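Side-chain contacts in putative C39-like peptidase (Bacillus anthracis, PDB 3ERV), which is of unconfirmed function but probably cleaves peptide bonds as a cysteine peptidase of the C39-like family in the papain-like clan: residues A[32-37]-A[59-64]; A[136-139]-A[144-147]; A[55-60]-A[193-198]. One frame throughout, in Å; residues are numbered along the deposited sequence.

Overall arrangement
Contacts 1 and 3 both use helix 50-61, sharing its residues Leu59 and Gln60, and their centres lie about 10 Å apart; the two are also joined by Arg193 NH2, which probably donates a hydrogen bond to Val37 O (2.9 Å). Contact 2, its centre about 11 Å from that of contact 1, packs helix 132-140 on the antiparallel sheet and meets the other two through Pro144 and Val146. Pro144 CD lies 3.7 Å from Tyr61 CD2 of contact 1. Toward contact 3, Val146 CG2 packs against Met58 CB at 3.8 Å. Contact 3 holds Asp194, part of a possible Cys-His-Asp triad with Cys50 and His178.

Contact 1: residues A[32-37]-A[59-64]; sequences VILSNV and LQYAGI. With EDO (1,2-ethanediol), chain C.
The C-terminal turn of helix 50-61 meets the type I beta turn Leu34-Val37, which follows the short strand 32-33, a partner of strand 177-185, through the ring of Tyr61. CG2 of Val37 sits over one face of that ring, 3.8 Å from its centroid and 1° off the normal, a CH-pi contact centred almost exactly on the ring. The torsion of Tyr61 about CA-CB (chi1 -163°) sets CG anti to the backbone N and carries the ring across to the turn. There Tyr61 CE1 lies 3.7 Å from Asn36 O, while CD1 reaches Val37 CA at the same separation.

The helix finishes in a Schellman motif, with Gly63 at positive phi and bonds from Gly63 N to Gln60 O and from Ile64 N to Leu59 O. Its place against the sheet is consistent with the papain-like fold of the clan.

At the far end of the ring Tyr61 OH lies 4.1 Å from Leu34 CD2 and equally close to Leu34 CB. A water hydrogen-bonded to Tyr61 OH links it to the turn by accepting from Asn36 N. On the turn, 1,2-ethanediol, probably from the crystallisation liquor, donates through O1 to Ser35 O (2.9 Å).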
ATOM      1  N   VAL A  32     -19.774   1.510  -6.164  1.00 70.21           N
ATOM      2  CA  VAL A  32     -18.803   1.175  -7.184  1.00 67.70           C
ATOM      3  C   VAL A  32     -17.857   0.066  -6.723  1.00 65.66           C
ATOM      4  O   VAL A  32     -17.338   0.118  -5.604  1.00 64.34           O
ATOM      5  CB  VAL A  32     -18.004   2.411  -7.590  1.00 67.98           C
ATOM      6  CG1 VAL A  32     -16.991   2.051  -8.672  1.00 67.63           C
ATOM      7  CG2 VAL A  32     -18.953   3.457  -8.090  1.00 68.39           C
ATOM      8  N   ILE A  33     -17.659  -0.942  -7.581  1.00 62.72           N
ATOM      9  CA  ILE A  33     -16.651  -1.959  -7.308  1.00 60.40           C
ATOM     10  C   ILE A  33     -15.970  -2.525  -8.564  1.00 58.26           C
ATOM     11  O   ILE A  33     -16.635  -2.894  -9.534  1.00 56.91           O
ATOM     12  CB  ILE A  33     -17.207  -3.114  -6.480  1.00 61.15           C
ATOM     13  CG1 ILE A  33     -16.085  -4.105  -6.181  1.00 61.06           C
ATOM     14  CG2 ILE A  33     -18.380  -3.789  -7.214  1.00 61.32           C
ATOM     15  CD1 ILE A  33     -16.124  -4.598  -4.784  1.00 64.13           C
ATOM     16  N   LEU A  34     -14.635  -2.585  -8.513  1.00 55.33           N
ATOM     17  CA  LEU A  34     -13.818  -3.106  -9.594  1.00 52.95           C
ATOM     18  C   LEU A  34     -13.524  -4.545  -9.212  1.00 52.75           C
ATOM     19  O   LEU A  34     -12.411  -4.901  -8.763  1.00 51.33           O
ATOM     20  CB  LEU A  34     -12.523  -2.283  -9.708  1.00 52.69           C
ATOM     21  CG  LEU A  34     -12.671  -0.775  -9.963  1.00 49.78           C
ATOM     22  CD1 LEU A  34     -11.318  -0.114  -9.874  1.00 48.60           C
ATOM     23  CD2 LEU A  34     -13.324  -0.442 -11.336  1.00 50.75           C
ATOM     24  N   SER A  35     -14.538  -5.387  -9.401  1.00 51.53           N
ATOM     25  CA  SER A  35     -14.521  -6.708  -8.823  1.00 50.28           C
ATOM     26  C   SER A  35     -13.608  -7.659  -9.602  1.00 48.46           C
ATOM     27  O   SER A  35     -13.337  -8.759  -9.147  1.00 47.89           O
ATOM     28  CB  SER A  35     -15.958  -7.235  -8.728  1.00 51.35           C
ATOM     29  OG  SER A  35     -16.552  -7.291 -10.017  1.00 55.35           O
ATOM     30  N   ASN A  36     -13.076  -7.226 -10.746  1.00 46.70           N
ATOM     31  CA  ASN A  36     -12.148  -8.104 -11.492  1.00 45.60           C
ATOM     32  C   ASN A  36     -10.672  -7.770 -11.382  1.00 44.61           C
ATOM     33  O   ASN A  36      -9.812  -8.314 -12.132  1.00 43.92           O
ATOM     34  CB  ASN A  36     -12.600  -8.338 -12.952  1.00 44.07           C
ATOM     35  CG  ASN A  36     -13.787  -9.290 -13.023  1.00 48.83           C
ATOM     36  OD1 ASN A  36     -14.186  -9.868 -11.985  1.00 49.85           O
ATOM     37  ND2 ASN A  36     -14.326  -9.514 -14.231  1.00 46.00           N
ATOM     38  N   VAL A  37     -10.378  -6.890 -10.435  1.00 43.69           N
ATOM     39  CA  VAL A  37      -9.002  -6.666 -10.006  1.00 43.50           C
ATOM     40  C   VAL A  37      -8.513  -8.045  -9.536  1.00 43.62           C
ATOM     41  O   VAL A  37      -9.162  -8.689  -8.712  1.00 43.20           O
ATOM     42  CB  VAL A  37      -8.935  -5.587  -8.840  1.00 43.85           C
ATOM     43  CG1 VAL A  37      -7.538  -5.557  -8.151  1.00 43.25           C
ATOM     44  CG2 VAL A  37      -9.388  -4.200  -9.372  1.00 40.58           C
ATOM     45  N   LEU A  59      -0.769  -3.422 -10.876  1.00 41.40           N
ATOM     46  CA  LEU A  59      -0.036  -3.518 -12.160  1.00 40.39           C
ATOM     47  C   LEU A  59      -0.650  -4.533 -13.154  1.00 40.45           C
ATOM     48  O   LEU A  59      -0.786  -4.232 -14.346  1.00 40.83           O
ATOM     49  CB  LEU A  59       1.429  -3.898 -11.883  1.00 38.82           C
ATOM     50  CG  LEU A  59       2.260  -2.721 -11.286  1.00 39.31           C
ATOM     51  CD1 LEU A  59       3.718  -3.136 -11.050  1.00 37.40           C
ATOM     52  CD2 LEU A  59       2.186  -1.518 -12.230  1.00 38.49           C
ATOM     53  N   GLN A  60      -0.970  -5.739 -12.674  1.00 40.07           N
ATOM     54  CA  GLN A  60      -1.713  -6.731 -13.465  1.00 41.82           C
ATOM     55  C   GLN A  60      -3.004  -6.183 -14.064  1.00 42.61           C
ATOM     56  O   GLN A  60      -3.248  -6.337 -15.274  1.00 44.09           O
ATOM     57  CB  GLN A  60      -2.029  -7.989 -12.629  1.00 41.39           C
ATOM     58  CG  GLN A  60      -0.807  -8.773 -12.363  1.00 43.05           C
ATOM     59  CD  GLN A  60      -1.052  -9.988 -11.503  1.00 49.89           C
ATOM     60  OE1 GLN A  60      -2.210 -10.332 -11.192  1.00 47.39           O
ATOM     61  NE2 GLN A  60       0.049 -10.669 -11.108  1.00 48.38           N
ATOM     62  N   TYR A  61      -3.849  -5.573 -13.230  1.00 42.52           N
ATOM     63  CA  TYR A  61      -5.101  -4.991 -13.741  1.00 43.03           C
ATOM     64  C   TYR A  61      -4.830  -3.894 -14.769  1.00 43.62           C
ATOM     65  O   TYR A  61      -5.587  -3.723 -15.706  1.00 44.05           O
ATOM     66  CB  TYR A  61      -5.882  -4.345 -12.612  1.00 42.70           C
ATOM     67  CG  TYR A  61      -7.329  -4.074 -12.903  1.00 42.16           C
ATOM     68  CD1 TYR A  61      -8.200  -5.120 -13.219  1.00 39.62           C
ATOM     69  CD2 TYR A  61      -7.836  -2.771 -12.828  1.00 39.62           C
ATOM     70  CE1 TYR A  61      -9.564  -4.870 -13.413  1.00 43.11           C
ATOM     71  CE2 TYR A  61      -9.181  -2.498 -13.059  1.00 39.35           C
ATOM     72  CZ  TYR A  61     -10.033  -3.549 -13.335  1.00 42.32           C
ATOM     73  OH  TYR A  61     -11.342  -3.287 -13.532  1.00 45.89           O
ATOM     74  N   ALA A  62      -3.757  -3.145 -14.575  1.00 44.23           N
ATOM     75  CA  ALA A  62      -3.358  -2.141 -15.564  1.00 44.09           C
ATOM     76  C   ALA A  62      -2.805  -2.754 -16.871  1.00 45.18           C
ATOM     77  O   ALA A  62      -2.523  -2.021 -17.808  1.00 45.98           O
ATOM     78  CB  ALA A  62      -2.355  -1.175 -14.952  1.00 43.02           C
ATOM     79  N   GLY A  63      -2.644  -4.084 -16.943  1.00 44.31           N
ATOM     80  CA  GLY A  63      -2.174  -4.686 -18.168  1.00 43.50           C
ATOM     81  C   GLY A  63      -0.726  -5.167 -18.159  1.00 43.96           C
ATOM     82  O   GLY A  63      -0.228  -5.659 -19.170  1.00 42.34           O
ATOM     83  N   ILE A  64      -0.037  -5.049 -17.021  1.00 44.07           N
ATOM     84  CA  ILE A  64       1.376  -5.449 -16.966  1.00 43.50           C
ATOM     85  C   ILE A  64       1.504  -6.916 -16.536  1.00 43.93           C
ATOM     86  O   ILE A  64       0.848  -7.330 -15.560  1.00 43.45           O
ATOM     87  CB  ILE A  64       2.181  -4.560 -15.966  1.00 43.97           C
ATOM     88  CG1 ILE A  64       1.945  -3.066 -16.257  1.00 43.71           C
ATOM     89  CG2 ILE A  64       3.696  -4.997 -15.943  1.00 43.01           C
ATOM     90  CD1 ILE A  64       2.418  -2.621 -17.653  1.00 44.89           C
TER
HETATM   91  C1  EDO C   3     -12.190 -11.910  -8.782  1.00 54.61           C
HETATM   92  O1  EDO C   3     -13.261 -11.562  -9.687  1.00 53.08           O
HETATM   93  C2  EDO C   3     -10.862 -11.261  -9.208  1.00 55.11           C
HETATM   94  O2  EDO C   3      -9.973 -12.204  -9.810  1.00 55.68           O
HETATM   95  O   HOH W   1     -13.306  -4.874 -12.550  1.00 49.44           O

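Contact 2: residues A[136-139]-A[144-147]; sequences YKSV and PVVI
Helix 132-140 and strand 145-150 follow one another in the chain with a short connection, and their backbones come nearest at Val139 and Pro144, whose CA atoms are 5.0 Å apart. Val145, the first residue of the strand, points its side chain toward the helix, whereas the CB of Pro144 points away from it. On the strand side one methyl group of Val145, CG2, makes the closest side-chain contacts, meeting two successive residues of the helix.

Ser138 supplies the nearer approach: its OG is 3.6 Å from Val145 CG2, and its CB is 3.8 Å from the same methyl. With chi1 at 179°, OG is placed anti to the backbone N and reaches forward to the start of the strand. Val139 CG2 meets Val145 CG2 at 4.1 Å, the two valines crossing at about a right angle.

The helix here packs on the antiparallel sheet, consistent with the papain-like fold expected of this clan, and strand 145-150 runs between strands 177-185 and 220-223. Val139 also touches Leu182 of the former strand, and Val145 touches Ala220 and Ser222 of the latter, so both valines lie between the helix and the sheet.

The hydroxyl of Ser138 finds its polar partners outside the two segments. OG is hydrogen-bonded to Gln143 O in the connection just before the strand and to Ser222 OG, while Ser222 OG is hydrogen-bonded in addition to Pro144 O.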
ATOM      1  N   TYR A 136     -11.713   7.882  -4.511  1.00 55.82           N
ATOM      2  CA  TYR A 136     -12.985   7.343  -4.979  1.00 55.91           C
ATOM      3  C   TYR A 136     -13.242   7.702  -6.457  1.00 54.93           C
ATOM      4  O   TYR A 136     -13.811   6.903  -7.217  1.00 54.92           O
ATOM      5  CB  TYR A 136     -14.141   7.831  -4.081  1.00 56.07           C
ATOM      6  CG  TYR A 136     -14.040   7.376  -2.635  1.00 56.57           C
ATOM      7  CD1 TYR A 136     -13.665   6.081  -2.322  1.00 57.19           C
ATOM      8  CD2 TYR A 136     -14.374   8.235  -1.585  1.00 55.72           C
ATOM      9  CE1 TYR A 136     -13.579   5.652  -1.010  1.00 57.10           C
ATOM     10  CE2 TYR A 136     -14.315   7.823  -0.286  1.00 57.12           C
ATOM     11  CZ  TYR A 136     -13.910   6.532   0.012  1.00 58.55           C
ATOM     12  OH  TYR A 136     -13.831   6.116   1.328  1.00 57.42           O
ATOM     13  N   LYS A 137     -12.818   8.899  -6.864  1.00 54.31           N
ATOM     14  CA  LYS A 137     -12.923   9.286  -8.254  1.00 53.90           C
ATOM     15  C   LYS A 137     -12.107   8.323  -9.098  1.00 52.72           C
ATOM     16  O   LYS A 137     -12.571   7.893 -10.153  1.00 53.00           O
ATOM     17  CB  LYS A 137     -12.394  10.705  -8.473  1.00 54.55           C
ATOM     18  CG  LYS A 137     -13.472  11.804  -8.365  1.00 59.80           C
ATOM     19  CD  LYS A 137     -12.856  13.209  -8.239  1.00 66.17           C
ATOM     20  CE  LYS A 137     -11.487  13.314  -8.937  1.00 68.94           C
ATOM     21  NZ  LYS A 137     -11.516  13.186 -10.436  1.00 68.18           N
ATOM     22  N   SER A 138     -10.884   8.022  -8.645  1.00 50.60           N
ATOM     23  CA  SER A 138     -10.000   7.078  -9.358  1.00 50.24           C
ATOM     24  C   SER A 138     -10.718   5.746  -9.549  1.00 49.19           C
ATOM     25  O   SER A 138     -10.778   5.214 -10.652  1.00 48.46           O
ATOM     26  CB  SER A 138      -8.692   6.835  -8.596  1.00 49.56           C
ATOM     27  OG  SER A 138      -7.855   5.900  -9.301  1.00 50.86           O
ATOM     28  N   VAL A 139     -11.262   5.217  -8.461  1.00 49.48           N
ATOM     29  CA  VAL A 139     -11.936   3.931  -8.501  1.00 50.19           C
ATOM     30  C   VAL A 139     -13.139   3.997  -9.437  1.00 51.92           C
ATOM     31  O   VAL A 139     -13.386   3.110 -10.266  1.00 51.22           O
ATOM     32  CB  VAL A 139     -12.414   3.546  -7.093  1.00 51.04           C
ATOM     33  CG1 VAL A 139     -13.285   2.265  -7.148  1.00 49.70           C
ATOM     34  CG2 VAL A 139     -11.189   3.424  -6.127  1.00 48.35           C
ATOM     35  N   PRO A 144      -8.065   1.186  -9.671  1.00 46.37           N
ATOM     36  CA  PRO A 144      -7.946   0.878  -8.231  1.00 45.86           C
ATOM     37  C   PRO A 144      -6.701   1.562  -7.631  1.00 46.10           C
ATOM     38  O   PRO A 144      -5.807   2.033  -8.374  1.00 45.84           O
ATOM     39  CB  PRO A 144      -7.787  -0.653  -8.206  1.00 44.43           C
ATOM     40  CG  PRO A 144      -7.079  -0.997  -9.513  1.00 46.46           C
ATOM     41  CD  PRO A 144      -7.561   0.087 -10.533  1.00 45.76           C
ATOM     42  N   VAL A 145      -6.641   1.636  -6.309  1.00 44.71           N
ATOM     43  CA  VAL A 145      -5.631   2.462  -5.658  1.00 44.62           C
ATOM     44  C   VAL A 145      -4.924   1.637  -4.562  1.00 44.54           C
ATOM     45  O   VAL A 145      -5.581   1.057  -3.712  1.00 43.28           O
ATOM     46  CB  VAL A 145      -6.313   3.727  -5.032  1.00 44.77           C
ATOM     47  CG1 VAL A 145      -5.274   4.708  -4.378  1.00 41.86           C
ATOM     48  CG2 VAL A 145      -7.206   4.400  -6.076  1.00 44.12           C
ATOM     49  N   VAL A 146      -3.598   1.589  -4.595  1.00 44.07           N
ATOM     50  CA  VAL A 146      -2.851   0.951  -3.550  1.00 44.34           C
ATOM     51  C   VAL A 146      -2.733   1.929  -2.366  1.00 45.76           C
ATOM     52  O   VAL A 146      -2.339   3.094  -2.547  1.00 45.66           O
ATOM     53  CB  VAL A 146      -1.466   0.551  -4.048  1.00 44.33           C
ATOM     54  CG1 VAL A 146      -0.570   0.012  -2.872  1.00 43.61           C
ATOM     55  CG2 VAL A 146      -1.592  -0.436  -5.210  1.00 41.90           C
ATOM     56  N   ILE A 147      -3.084   1.473  -1.161  1.00 46.45           N
ATOM     57  CA  ILE A 147      -3.056   2.384  -0.017  1.00 47.94           C
ATOM     58  C   ILE A 147      -2.293   1.848   1.203  1.00 48.82           C
ATOM     59  O   ILE A 147      -2.339   0.656   1.517  1.00 49.49           O
ATOM     60  CB  ILE A 147      -4.474   2.867   0.378  1.00 48.76           C
ATOM     61  CG1 ILE A 147      -5.254   1.717   0.985  1.00 48.37           C
ATOM     62  CG2 ILE A 147      -5.245   3.526  -0.823  1.00 44.21           C
ATOM     63  CD1 ILE A 147      -5.292   1.789   2.496  1.00 51.56           C
TER

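Contact 3: residues A[55-60]-A[193-198]; sequences LAMMLQ and RDPLKD
Residues 55-60 form part of a helix, and 193-198 leave the end of strand 189-193 through a type I beta turn, Asp194 to Lys197; the backbones stay well apart, with the nearest CA atoms, those of Met57 and Arg193, separated by 8.5 Å. In a papain-like cysteine peptidase the helix headed by the nucleophile packs against the sheet that carries the other triad residues, and this contact fits that plan: Asp194 OD1 is hydrogen-bonded to His178 NE2 and may complete a triad with Cys50.

The gap between the backbones is bridged by Met57. Its CG is anti to the carbonyl carbon (chi1 -75°), and the chain then runs out extended before bending at the sulfur, with chi3 at -92°. Met57 SD comes to rest 3.5 Å from Arg193 CB and 3.9 Å from Arg193 CG, so the thioether lies against the aliphatic root of the arginine. The bend at the sulfur brings Met57 CE back to the same arginine, 3.9 Å from Arg193 CB, and also to Pro195, whose CB is 4.3 Å away. Pro195 in turn packs on Cys50, Thr53 and Ser54 of the same helix.

Arg193 bends at chi2, and its guanidinium group leads away from the methionine. The arginine thus offers methylenes to the helix and its charged end to carbonyl oxygens, that of Val37 through a hydrogen bond and that of Leu200 through a weak hydrogen bond from NH1.

On the turn, Asp194 OD1 accepts from Leu196 N at 2.9 Å, making an Asx turn. The N-H reaches OD1 from the anti side, 23° out of the carboxylate plane.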
ATOM      1  N   LEU A  55       0.692  -3.785  -5.017  1.00 38.67           N
ATOM      2  CA  LEU A  55       1.218  -3.217  -6.211  1.00 39.15           C
ATOM      3  C   LEU A  55       1.123  -4.217  -7.372  1.00 38.89           C
ATOM      4  O   LEU A  55       0.735  -3.820  -8.454  1.00 40.52           O
ATOM      5  CB  LEU A  55       2.666  -2.708  -6.021  1.00 38.63           C
ATOM      6  CG  LEU A  55       3.172  -2.006  -7.309  1.00 39.28           C
ATOM      7  CD1 LEU A  55       2.345  -0.729  -7.631  1.00 36.74           C
ATOM      8  CD2 LEU A  55       4.709  -1.693  -7.222  1.00 36.96           C
ATOM      9  N   ALA A  56       1.443  -5.494  -7.144  1.00 37.97           N
ATOM     10  CA  ALA A  56       1.309  -6.495  -8.192  1.00 38.27           C
ATOM     11  C   ALA A  56      -0.120  -6.619  -8.774  1.00 39.50           C
ATOM     12  O   ALA A  56      -0.329  -6.546  -9.995  1.00 39.56           O
ATOM     13  CB  ALA A  56       1.882  -7.874  -7.720  1.00 36.58           C
ATOM     14  N   MET A  57      -1.106  -6.702  -7.898  1.00 40.19           N
ATOM     15  CA  MET A  57      -2.525  -6.695  -8.304  1.00 41.12           C
ATOM     16  C   MET A  57      -2.883  -5.465  -9.153  1.00 41.43           C
ATOM     17  O   MET A  57      -3.590  -5.584 -10.179  1.00 42.09           O
ATOM     18  CB  MET A  57      -3.450  -6.728  -7.055  1.00 39.71           C
ATOM     19  CG  MET A  57      -3.561  -8.113  -6.331  1.00 39.60           C
ATOM     20  SD  MET A  57      -4.728  -8.197  -4.882  1.00 30.41           S
ATOM     21  CE  MET A  57      -3.635  -7.824  -3.509  1.00 37.79           C
ATOM     22  N   MET A  58      -2.426  -4.287  -8.727  1.00 41.78           N
ATOM     23  CA  MET A  58      -2.685  -3.035  -9.453  1.00 41.19           C
ATOM     24  C   MET A  58      -2.061  -3.071 -10.830  1.00 41.74           C
ATOM     25  O   MET A  58      -2.738  -2.778 -11.847  1.00 43.11           O
ATOM     26  CB  MET A  58      -2.129  -1.815  -8.667  1.00 41.53           C
ATOM     27  CG  MET A  58      -2.561  -0.342  -9.149  1.00 40.41           C
ATOM     28  SD  MET A  58      -1.436   1.048  -8.737  1.00 31.37           S
ATOM     29  CE  MET A  58      -0.196   0.723 -10.017  1.00 39.86           C
ATOM     30  N   LEU A  59      -0.769  -3.422 -10.876  1.00 41.40           N
ATOM     31  CA  LEU A  59      -0.036  -3.518 -12.160  1.00 40.39           C
ATOM     32  C   LEU A  59      -0.650  -4.533 -13.154  1.00 40.45           C
ATOM     33  O   LEU A  59      -0.786  -4.232 -14.346  1.00 40.83           O
ATOM     34  CB  LEU A  59       1.429  -3.898 -11.883  1.00 38.82           C
ATOM     35  CG  LEU A  59       2.260  -2.721 -11.286  1.00 39.31           C
ATOM     36  CD1 LEU A  59       3.718  -3.136 -11.050  1.00 37.40           C
ATOM     37  CD2 LEU A  59       2.186  -1.518 -12.230  1.00 38.49           C
ATOM     38  N   GLN A  60      -0.970  -5.739 -12.674  1.00 40.07           N
ATOM     39  CA  GLN A  60      -1.713  -6.731 -13.465  1.00 41.82           C
ATOM     40  C   GLN A  60      -3.004  -6.183 -14.064  1.00 42.61           C
ATOM     41  O   GLN A  60      -3.248  -6.337 -15.274  1.00 44.09           O
ATOM     42  CB  GLN A  60      -2.029  -7.989 -12.629  1.00 41.39           C
ATOM     43  CG  GLN A  60      -0.807  -8.773 -12.363  1.00 43.05           C
ATOM     44  CD  GLN A  60      -1.052  -9.988 -11.503  1.00 49.89           C
ATOM     45  OE1 GLN A  60      -2.210 -10.332 -11.192  1.00 47.39           O
ATOM     46  NE2 GLN A  60       0.049 -10.669 -11.108  1.00 48.38           N
ATOM     47  N   ARG A 193      -8.891  -5.401  -1.758  1.00 49.50           N
ATOM     48  CA  ARG A 193      -8.080  -6.632  -1.851  1.00 48.64           C
ATOM     49  C   ARG A 193      -7.000  -6.553  -0.768  1.00 48.23           C
ATOM     50  O   ARG A 193      -6.166  -5.635  -0.758  1.00 47.62           O
ATOM     51  CB  ARG A 193      -7.419  -6.769  -3.239  1.00 48.13           C
ATOM     52  CG  ARG A 193      -8.383  -7.055  -4.363  1.00 47.95           C
ATOM     53  CD  ARG A 193      -8.668  -8.536  -4.579  1.00 45.59           C
ATOM     54  NE  ARG A 193      -9.495  -8.614  -5.783  1.00 48.84           N
ATOM     55  CZ  ARG A 193     -10.812  -8.756  -5.805  1.00 48.42           C
ATOM     56  NH1 ARG A 193     -11.485  -8.912  -4.650  1.00 45.39           N
ATOM     57  NH2 ARG A 193     -11.447  -8.760  -6.989  1.00 45.79           N
ATOM     58  N   ASP A 194      -7.030  -7.502   0.156  1.00 47.99           N
ATOM     59  CA  ASP A 194      -6.080  -7.543   1.253  1.00 48.26           C
ATOM     60  C   ASP A 194      -5.165  -8.765   1.096  1.00 47.90           C
ATOM     61  O   ASP A 194      -5.638  -9.912   1.236  1.00 48.40           O
ATOM     62  CB  ASP A 194      -6.865  -7.634   2.556  1.00 48.97           C
ATOM     63  CG  ASP A 194      -5.987  -7.540   3.770  1.00 50.89           C
ATOM     64  OD1 ASP A 194      -4.818  -8.008   3.730  1.00 50.28           O
ATOM     65  OD2 ASP A 194      -6.487  -6.966   4.766  1.00 56.29           O
ATOM     66  N   PRO A 195      -3.860  -8.530   0.813  1.00 47.18           N
ATOM     67  CA  PRO A 195      -2.914  -9.612   0.519  1.00 47.20           C
ATOM     68  C   PRO A 195      -2.702 -10.586   1.689  1.00 48.66           C
ATOM     69  O   PRO A 195      -2.098 -11.637   1.502  1.00 48.44           O
ATOM     70  CB  PRO A 195      -1.596  -8.880   0.159  1.00 46.74           C
ATOM     71  CG  PRO A 195      -1.740  -7.492   0.717  1.00 46.15           C
ATOM     72  CD  PRO A 195      -3.219  -7.188   0.820  1.00 46.82           C
ATOM     73  N   LEU A 196      -3.209 -10.240   2.871  1.00 50.60           N
ATOM     74  CA  LEU A 196      -3.220 -11.152   4.005  1.00 53.69           C
ATOM     75  C   LEU A 196      -4.575 -11.808   4.305  1.00 55.37           C
ATOM     76  O   LEU A 196      -4.682 -12.558   5.264  1.00 56.60           O
ATOM     77  CB  LEU A 196      -2.784 -10.431   5.257  1.00 53.93           C
ATOM     78  CG  LEU A 196      -1.265 -10.325   5.451  1.00 54.78           C
ATOM     79  CD1 LEU A 196      -0.987  -9.471   6.692  1.00 56.73           C
ATOM     80  CD2 LEU A 196      -0.646 -11.709   5.580  1.00 52.68           C
ATOM     81  N   LYS A 197      -5.615 -11.526   3.539  1.00 56.91           N
ATOM     82  CA  LYS A 197      -6.901 -12.172   3.814  1.00 59.19           C
ATOM     83  C   LYS A 197      -7.374 -12.983   2.632  1.00 60.92           C
ATOM     84  O   LYS A 197      -7.533 -12.468   1.524  1.00 61.03           O
ATOM     85  CB  LYS A 197      -7.973 -11.159   4.177  1.00 58.58           C
ATOM     86  CG  LYS A 197      -7.724 -10.370   5.430  1.00 60.36           C
ATOM     87  CD  LYS A 197      -8.652  -9.142   5.462  1.00 61.94           C
ATOM     88  CE  LYS A 197      -8.750  -8.537   6.833  1.00 62.54           C
ATOM     89  NZ  LYS A 197      -9.323  -9.549   7.716  1.00 64.24           N
ATOM     90  N   ASP A 198      -7.633 -14.256   2.874  1.00 63.14           N
ATOM     91  CA  ASP A 198      -7.941 -15.185   1.790  1.00 65.45           C
ATOM     92  C   ASP A 198      -9.374 -15.073   1.266  1.00 66.21           C
ATOM     93  O   ASP A 198     -10.176 -15.999   1.433  1.00 66.76           O
ATOM     94  CB  ASP A 198      -7.692 -16.608   2.265  1.00 66.27           C
ATOM     95  CG  ASP A 198      -7.356 -17.544   1.132  1.00 69.84           C
ATOM     96  OD1 ASP A 198      -7.444 -17.121  -0.050  1.00 72.95           O
ATOM     97  OD2 ASP A 198      -6.984 -18.703   1.429  1.00 72.28           O
TER